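Local coordinates for tRNA (adenine(58)-N(1))-methyltransferase catalytic subunit TRM61 C-terminal domain-containing protein (Thermoplasma acidophilum, PDB 1YB2), which is probably an S-adenosyl-L-methionine-dependent methyltransferase, perhaps acting on adenine 58 of tRNA at N1, at residues S79-G84 / I262-K267; I114-V119 / N123-I128; I242-R245 / T249-A252. One frame throughout, in Å; residues are numbered along the deposited sequence.

Along the chain, contact 2 and then contact 3 both fall inside the long loop closed by contact 1. Contacts 1 and 2 share the methyltransferase sheet: 262-267 belongs to strand 258-267, 114-117 to strand 113-117, and their centres are about 17 Å apart. Contact 3 lies in the loop between strands 229-242 and 258-267, at the far tip of the hairpin whose second strand serves contact 1; its centre is about 34 Å from that of contact 1 and 29 Å from that of contact 2. All three reach the second subunit. Pro80 and Phe83 from contact 1 pack on helix 123-132 of that subunit, so the helix of contact 2 also lies at the subunit interface.

Contact 1: S79-G84 / I262-K267; sequences SPMYFG and ITFAIK
The methyl end of Met81, present as selenomethionine, lies over a face of the Phe264 ring, and this is the heart of the contact. CE of Met81 approaches CD2 of Phe264 to 3.6 Å and sits 3.7 Å from the ring centroid, displaced somewhat toward the rim: a CH-pi contact. SE of Met81 is farther back, 5.0 Å from the same centroid and oblique to the ring, so the Met-aromatic contact is made chiefly through the methyl group. The chain gets there by a first torsion that sets CG between the backbone N and the carbonyl carbon (chi1 72°), then an extended step, then a nearly eclipsed turn at chi3 (5°) that swings CE onto the ring. On the way out, CG of Met81 passes 3.7 Å above the plane of the neighbouring Tyr82 ring, toward its rim. Tyr82 makes the second, looser touch: its OH comes 4.0 Å from CD1 of Ile266.

The segment 79-84, which runs into helix 83-86, is laid here against strand 258-267 of the methyltransferase sheet. Tyr82 also packs on Val206 and Leu232 of the flanking strands, while Met81 reaches Tyr127 of the second subunit. With no hydrogen bond spanning the two segments, the contact relies on dispersion and CH-pi attraction, and probably gains from shielding apolar surface.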
loop_
_atom_site.group_PDB
_atom_site.type_symbol
_atom_site.label_atom_id
_atom_site.label_comp_id
_atom_site.label_asym_id
_atom_site.label_seq_id
_atom_site.Cartn_x
_atom_site.Cartn_y
_atom_site.Cartn_z
ATOM N N SER A 79 -0.900 14.407 0.330
ATOM C CA SER A 79 -0.470 13.025 0.177
ATOM C C SER A 79 -1.718 12.190 0.422
ATOM O O SER A 79 -2.565 12.592 1.228
ATOM C CB SER A 79 0.643 12.714 1.183
ATOM O OG SER A 79 0.727 11.335 1.462
ATOM N N PRO A 80 -1.855 11.038 -0.268
ATOM C CA PRO A 80 -3.073 10.248 -0.109
ATOM C C PRO A 80 -3.337 9.758 1.312
ATOM O O PRO A 80 -4.486 9.502 1.640
ATOM C CB PRO A 80 -2.861 9.056 -1.061
ATOM C CG PRO A 80 -1.430 8.978 -1.261
ATOM C CD PRO A 80 -0.923 10.387 -1.209
HETATM N N MSE A 81 -2.301 9.664 2.156
HETATM C CA MSE A 81 -2.525 9.309 3.555
HETATM C C MSE A 81 -3.374 10.336 4.300
HETATM O O MSE A 81 -3.975 9.982 5.297
HETATM C CB MSE A 81 -1.221 9.003 4.341
HETATM C CG MSE A 81 -0.327 10.179 4.669
HETATM SE SE MSE A 81 1.100 9.639 6.023
HETATM C CE MSE A 81 0.701 7.745 6.137
ATOM N N TYR A 82 -3.434 11.576 3.802
ATOM C CA TYR A 82 -4.222 12.648 4.437
ATOM C C TYR A 82 -5.639 12.823 3.899
ATOM O O TYR A 82 -6.456 13.540 4.500
ATOM C CB TYR A 82 -3.490 13.988 4.334
ATOM C CG TYR A 82 -2.077 13.964 4.861
ATOM C CD1 TYR A 82 -1.779 13.398 6.102
ATOM C CD2 TYR A 82 -1.029 14.504 4.115
ATOM C CE1 TYR A 82 -0.443 13.368 6.600
ATOM C CE2 TYR A 82 0.278 14.485 4.591
ATOM C CZ TYR A 82 0.565 13.915 5.844
ATOM O OH TYR A 82 1.865 13.903 6.324
ATOM N N PHE A 83 -5.917 12.178 2.762
ATOM C CA PHE A 83 -7.158 12.397 2.018
ATOM C C PHE A 83 -8.385 12.202 2.893
ATOM O O PHE A 83 -9.232 13.071 2.958
ATOM C CB PHE A 83 -7.203 11.494 0.779
ATOM C CG PHE A 83 -8.438 11.668 -0.075
ATOM C CD1 PHE A 83 -8.483 12.643 -1.078
ATOM C CD2 PHE A 83 -9.541 10.849 0.105
ATOM C CE1 PHE A 83 -9.614 12.791 -1.883
ATOM C CE2 PHE A 83 -10.685 10.989 -0.696
ATOM C CZ PHE A 83 -10.713 11.962 -1.691
ATOM N N GLY A 84 -8.463 11.081 3.594
ATOM C CA GLY A 84 -9.626 10.795 4.433
ATOM C C GLY A 84 -9.838 11.749 5.601
ATOM O O GLY A 84 -10.975 11.933 6.061
ATOM N N ILE A 262 3.084 0.550 13.777
ATOM C CA ILE A 262 3.579 1.435 12.730
ATOM C C ILE A 262 3.366 2.884 13.141
ATOM O O ILE A 262 2.231 3.309 13.372
ATOM C CB ILE A 262 2.892 1.158 11.385
ATOM C CG1 ILE A 262 3.016 -0.342 11.020
ATOM C CG2 ILE A 262 3.481 2.068 10.287
ATOM C CD1 ILE A 262 2.017 -0.788 9.923
ATOM N N THR A 263 4.466 3.625 13.252
ATOM C CA THR A 263 4.440 5.041 13.644
ATOM C C THR A 263 4.754 5.919 12.425
ATOM O O THR A 263 5.723 5.672 11.700
ATOM C CB THR A 263 5.470 5.318 14.769
ATOM O OG1 THR A 263 5.069 4.632 15.953
ATOM C CG2 THR A 263 5.618 6.838 15.074
ATOM N N PHE A 264 3.916 6.923 12.189
ATOM C CA PHE A 264 4.167 7.933 11.158
ATOM C C PHE A 264 4.495 9.276 11.803
ATOM O O PHE A 264 3.829 9.689 12.751
ATOM C CB PHE A 264 2.934 8.120 10.266
ATOM C CG PHE A 264 2.502 6.874 9.559
ATOM C CD1 PHE A 264 1.465 6.089 10.071
ATOM C CD2 PHE A 264 3.147 6.467 8.386
ATOM C CE1 PHE A 264 1.054 4.914 9.416
ATOM C CE2 PHE A 264 2.746 5.288 7.714
ATOM C CZ PHE A 264 1.699 4.519 8.229
ATOM N N ALA A 265 5.490 9.965 11.257
ATOM C CA ALA A 265 5.911 11.273 11.760
ATOM C C ALA A 265 6.267 12.178 10.581
ATOM O O ALA A 265 6.756 11.699 9.540
ATOM C CB ALA A 265 7.108 11.113 12.707
ATOM N N ILE A 266 6.004 13.471 10.727
ATOM C CA ILE A 266 6.391 14.464 9.708
ATOM C C ILE A 266 7.575 15.332 10.164
ATOM O O ILE A 266 7.592 15.811 11.292
ATOM C CB ILE A 266 5.154 15.337 9.273
ATOM C CG1 ILE A 266 5.481 16.286 8.113
ATOM C CG2 ILE A 266 4.496 16.065 10.492
ATOM C CD1 ILE A 266 4.223 16.870 7.452
ATOM N N LYS A 267 8.570 15.512 9.283
ATOM C CA LYS A 267 9.701 16.419 9.530
ATOM C C LYS A 267 9.266 17.892 9.521
ATOM O O LYS A 267 8.681 18.385 8.541
ATOM C CB LYS A 267 10.806 16.201 8.472
ATOM C CG LYS A 267 12.007 17.178 8.568
ATOM C CD LYS A 267 12.899 16.862 9.770
ATOM C CE LYS A 267 13.960 17.968 9.993
ATOM N NZ LYS A 267 14.918 18.042 8.830
#

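Contact 2: I114-V119 / N123-I128; sequences ILEVGV and NMSSYI
Strand 114-117 and helix 123-128 run almost exactly antiparallel, 171° between their directions and 10.4 Å between axes, so that Ile114 faces Ile128 at one end and Val119 comes alongside Ser125 at the other. At the first end two isoleucine branches meet, CD1 of Ile114 lying 3.8 Å from CG2 of Ile128. Glu116 spans the middle: with CG anti to the backbone N (chi1 179°) and the rest extended, its carboxylate is carried straight to the helix. Ser125 OG donates to Glu116 OE1 at a short 2.5 Å, on the syn side and 22° out of the carboxylate plane.

Strand, glycine-rich turn and helix are the opening beta-alpha pair of the class I methyltransferase fold, and the sequence fits its motif I. Gly118 has backbone angles that crowd any beta carbon against the preceding carbonyl. Val119 N is hydrogen-bonded to OE1 of Glu142, a predicted S-adenosyl-L-methionine-binding residue.

Water 1 joins strand, loop and the start of the helix: it donates to Glu116 OE2 at 2.6 Å and to Val119 O at 2.5 Å, and accepts from Ser125 N at 3.0 Å. Both carboxylate oxygens are thereby gripped, one by the serine hydroxyl and one by the water. The apolar surroundings press close, with Met124 CB 3.5 Å from Glu116 OE2 and Val119 CG2 3.6 Å from Ser125 OG.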
loop_
_atom_site.group_PDB
_atom_site.type_symbol
_atom_site.label_atom_id
_atom_site.label_comp_id
_atom_site.label_asym_id
_atom_site.label_seq_id
_atom_site.Cartn_x
_atom_site.Cartn_y
_atom_site.Cartn_z
ATOM N N ILE A 114 13.959 7.827 -1.782
ATOM C CA ILE A 114 13.543 7.143 -0.567
ATOM C C ILE A 114 14.738 6.550 0.155
ATOM O O ILE A 114 15.650 5.977 -0.470
ATOM C CB ILE A 114 12.482 6.051 -0.903
ATOM C CG1 ILE A 114 11.255 6.736 -1.544
ATOM C CG2 ILE A 114 12.116 5.206 0.354
ATOM C CD1 ILE A 114 10.151 5.783 -1.952
ATOM N N LEU A 115 14.735 6.707 1.472
ATOM C CA LEU A 115 15.743 6.115 2.336
ATOM C C LEU A 115 15.090 4.970 3.109
ATOM O O LEU A 115 14.059 5.163 3.756
ATOM C CB LEU A 115 16.299 7.165 3.320
ATOM C CG LEU A 115 17.337 6.635 4.323
ATOM C CD1 LEU A 115 18.581 6.172 3.572
ATOM C CD2 LEU A 115 17.706 7.708 5.343
ATOM N N GLU A 116 15.679 3.779 3.022
ATOM C CA GLU A 116 15.216 2.638 3.783
ATOM C C GLU A 116 16.317 2.195 4.752
ATOM O O GLU A 116 17.404 1.780 4.331
ATOM C CB GLU A 116 14.812 1.510 2.819
ATOM C CG GLU A 116 14.321 0.252 3.468
ATOM C CD GLU A 116 13.924 -0.825 2.447
ATOM O OE1 GLU A 116 14.359 -0.752 1.273
ATOM O OE2 GLU A 116 13.187 -1.763 2.831
ATOM N N VAL A 117 16.019 2.286 6.046
ATOM C CA VAL A 117 16.942 1.940 7.117
ATOM C C VAL A 117 16.505 0.588 7.693
ATOM O O VAL A 117 15.453 0.483 8.342
ATOM C CB VAL A 117 16.980 3.047 8.199
ATOM C CG1 VAL A 117 18.018 2.750 9.249
ATOM C CG2 VAL A 117 17.253 4.420 7.549
ATOM N N GLY A 118 17.296 -0.443 7.412
ATOM C CA GLY A 118 16.935 -1.823 7.742
ATOM C C GLY A 118 16.204 -2.436 6.568
ATOM O O GLY A 118 15.138 -1.966 6.176
ATOM N N VAL A 119 16.779 -3.481 5.996
ATOM C CA VAL A 119 16.256 -4.038 4.762
ATOM C C VAL A 119 15.328 -5.262 4.941
ATOM O O VAL A 119 14.436 -5.476 4.122
ATOM C CB VAL A 119 17.412 -4.336 3.755
ATOM C CG1 VAL A 119 18.174 -5.576 4.156
ATOM C CG2 VAL A 119 16.879 -4.436 2.332
ATOM N N ASN A 123 11.547 -7.395 1.020
ATOM C CA ASN A 123 10.141 -7.314 0.661
ATOM C C ASN A 123 9.647 -5.871 0.508
ATOM O O ASN A 123 9.014 -5.529 -0.506
ATOM C CB ASN A 123 9.265 -8.102 1.648
ATOM C CG ASN A 123 7.863 -8.373 1.098
ATOM O OD1 ASN A 123 7.683 -8.618 -0.099
ATOM N ND2 ASN A 123 6.861 -8.307 1.969
HETATM N N MSE A 124 9.947 -5.020 1.496
HETATM C CA MSE A 124 9.582 -3.593 1.402
HETATM C C MSE A 124 10.301 -2.920 0.221
HETATM O O MSE A 124 9.719 -2.118 -0.491
HETATM C CB MSE A 124 9.886 -2.856 2.714
HETATM C CG MSE A 124 9.515 -1.352 2.689
HETATM SE SE MSE A 124 7.606 -1.094 2.410
HETATM C CE MSE A 124 7.524 0.622 1.449
ATOM N N SER A 125 11.573 -3.254 0.024
ATOM C CA SER A 125 12.352 -2.724 -1.092
ATOM C C SER A 125 11.664 -3.054 -2.416
ATOM O O SER A 125 11.650 -2.241 -3.344
ATOM C CB SER A 125 13.776 -3.303 -1.097
ATOM O OG SER A 125 14.459 -3.006 0.103
ATOM N N SER A 126 11.075 -4.244 -2.487
ATOM C CA SER A 126 10.408 -4.673 -3.704
ATOM C C SER A 126 9.173 -3.815 -3.997
ATOM O O SER A 126 9.029 -3.316 -5.112
ATOM C CB SER A 126 10.103 -6.169 -3.658
ATOM O OG SER A 126 9.070 -6.492 -4.574
ATOM N N TYR A 127 8.308 -3.609 -2.998
ATOM C CA TYR A 127 7.197 -2.682 -3.156
ATOM C C TYR A 127 7.625 -1.265 -3.544
ATOM O O TYR A 127 6.948 -0.611 -4.345
ATOM C CB TYR A 127 6.351 -2.608 -1.878
ATOM C CG TYR A 127 5.452 -3.786 -1.703
ATOM C CD1 TYR A 127 5.786 -4.798 -0.801
ATOM C CD2 TYR A 127 4.260 -3.900 -2.439
ATOM C CE1 TYR A 127 4.951 -5.897 -0.620
ATOM C CE2 TYR A 127 3.415 -5.015 -2.268
ATOM C CZ TYR A 127 3.777 -5.998 -1.358
ATOM O OH TYR A 127 2.968 -7.100 -1.148
ATOM N N ILE A 128 8.720 -0.787 -2.956
ATOM C CA ILE A 128 9.231 0.556 -3.252
ATOM C C ILE A 128 9.640 0.634 -4.723
ATOM O O ILE A 128 9.227 1.553 -5.445
ATOM C CB ILE A 128 10.414 0.930 -2.315
ATOM C CG1 ILE A 128 9.917 1.110 -0.862
ATOM C CG2 ILE A 128 11.137 2.189 -2.803
ATOM C CD1 ILE A 128 11.049 1.081 0.188
HETATM O O HOH W 1 13.073 -4.295 2.417
HETATM O O HOH W 2 11.015 -5.962 4.142
#

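Contact 3: I242-R245 / T249-A252; sequences ILVR and TRPA
Arg250 and Val244 meet in the loop that closes the long beta-hairpin of strands 229-242 and 258-267, far from the predicted cofactor site. Of the residues here Arg250 has the most surface buried by the contact, 60 Å², followed by Val244 with 43 Å² and Arg245 with 24 Å².

The guanidinium group of Arg250 lies against the valine with one face, not an edge. CG1 of Val244 stands over the centre of that face, 3.6 Å from CZ of Arg250, with the three nitrogens spread around it at similar distances; CB of Val244 leans in beside NH1 of Arg250 at 3.9 Å. Val244 presents this methyl by placing CG1 anti to its backbone N (chi1 169°). Arg250 leaves the backbone with CG between N and the carbonyl carbon (chi1 73°) and bends again at chi3 (58°), which brings the flat group back across the loop.

Polar grips hold that orientation. NH1 of Arg250 makes a salt bridge to OD1 of Asp255, and NE donates to the carbonyl O of Ala248, so the group is pinned in its rotation while the valine fills one face. The valine touches a face of the group while NH1 and NE keep their polar partners.

Just before the loop, Ile242 pairs antiparallel with a strand of the second subunit, continuing the sheet across the interface. Residues 249-252 also touch a crystal neighbour, and the lattice may influence their conformation. Arg245 contributes mainly through its backbone: its O lies 3.2 Å from NH2 of Arg250, oblique to the guanidinium, at an angle too poor for a hydrogen bond.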
loop_
_atom_site.group_PDB
_atom_site.type_symbol
_atom_site.label_atom_id
_atom_site.label_comp_id
_atom_site.label_asym_id
_atom_site.label_seq_id
_atom_site.Cartn_x
_atom_site.Cartn_y
_atom_site.Cartn_z
ATOM N N ILE A 242 -7.027 -16.439 6.727
ATOM C CA ILE A 242 -8.222 -17.212 6.988
ATOM C C ILE A 242 -8.623 -18.022 5.757
ATOM O O ILE A 242 -8.033 -17.872 4.677
ATOM C CB ILE A 242 -9.424 -16.328 7.495
ATOM C CG1 ILE A 242 -9.848 -15.298 6.448
ATOM C CG2 ILE A 242 -9.082 -15.625 8.826
ATOM C CD1 ILE A 242 -11.287 -14.824 6.640
ATOM N N LEU A 243 -9.583 -18.919 5.963
ATOM C CA LEU A 243 -10.213 -19.689 4.890
ATOM C C LEU A 243 -9.225 -20.588 4.137
ATOM O O LEU A 243 -9.304 -20.748 2.908
ATOM C CB LEU A 243 -11.012 -18.763 3.945
ATOM C CG LEU A 243 -12.215 -18.086 4.626
ATOM C CD1 LEU A 243 -12.785 -16.925 3.795
ATOM C CD2 LEU A 243 -13.292 -19.103 4.912
ATOM N N VAL A 244 -8.277 -21.136 4.892
ATOM C CA VAL A 244 -7.409 -22.206 4.417
ATOM C C VAL A 244 -8.261 -23.467 4.368
ATOM O O VAL A 244 -9.121 -23.682 5.235
ATOM C CB VAL A 244 -6.194 -22.397 5.365
ATOM C CG1 VAL A 244 -5.429 -23.671 5.054
ATOM C CG2 VAL A 244 -5.264 -21.197 5.297
ATOM N N ARG A 245 -8.037 -24.294 3.351
ATOM C CA ARG A 245 -8.769 -25.543 3.190
ATOM C C ARG A 245 -8.926 -26.231 4.552
ATOM O O ARG A 245 -7.942 -26.515 5.239
ATOM C CB ARG A 245 -8.035 -26.469 2.209
ATOM C CG ARG A 245 -8.911 -27.526 1.512
ATOM C CD ARG A 245 -8.220 -28.912 1.443
ATOM N NE ARG A 245 -6.840 -28.859 0.941
ATOM C CZ ARG A 245 -5.921 -29.811 1.143
ATOM N NH1 ARG A 245 -6.208 -30.906 1.848
ATOM N NH2 ARG A 245 -4.695 -29.668 0.647
ATOM N N THR A 249 -3.063 -29.845 6.052
ATOM C CA THR A 249 -1.765 -29.622 6.663
ATOM C C THR A 249 -1.225 -28.315 6.101
ATOM O O THR A 249 -1.295 -28.088 4.890
ATOM C CB THR A 249 -0.820 -30.777 6.359
ATOM O OG1 THR A 249 -1.394 -31.979 6.880
ATOM C CG2 THR A 249 0.532 -30.558 6.993
ATOM N N ARG A 250 -0.716 -27.454 6.979
ATOM C CA ARG A 250 -0.336 -26.091 6.608
ATOM C C ARG A 250 0.911 -25.665 7.375
ATOM O O ARG A 250 1.239 -26.270 8.398
ATOM C CB ARG A 250 -1.497 -25.124 6.902
ATOM C CG ARG A 250 -1.719 -24.850 8.402
ATOM C CD ARG A 250 -3.114 -24.349 8.723
ATOM N NE ARG A 250 -4.172 -25.276 8.301
ATOM C CZ ARG A 250 -5.473 -25.013 8.399
ATOM N NH1 ARG A 250 -5.882 -23.854 8.916
ATOM N NH2 ARG A 250 -6.363 -25.899 7.972
ATOM N N PRO A 251 1.610 -24.629 6.876
ATOM C CA PRO A 251 2.673 -23.999 7.654
ATOM C C PRO A 251 2.086 -23.499 8.961
ATOM O O PRO A 251 0.967 -22.953 8.980
ATOM C CB PRO A 251 3.082 -22.797 6.796
ATOM C CG PRO A 251 2.691 -23.196 5.385
ATOM C CD PRO A 251 1.428 -23.979 5.561
ATOM N N ALA A 252 2.826 -23.705 10.045
ATOM C CA ALA A 252 2.418 -23.227 11.355
ATOM C C ALA A 252 2.068 -21.727 11.335
ATOM O O ALA A 252 1.102 -21.314 11.964
ATOM C CB ALA A 252 3.510 -23.523 12.387
#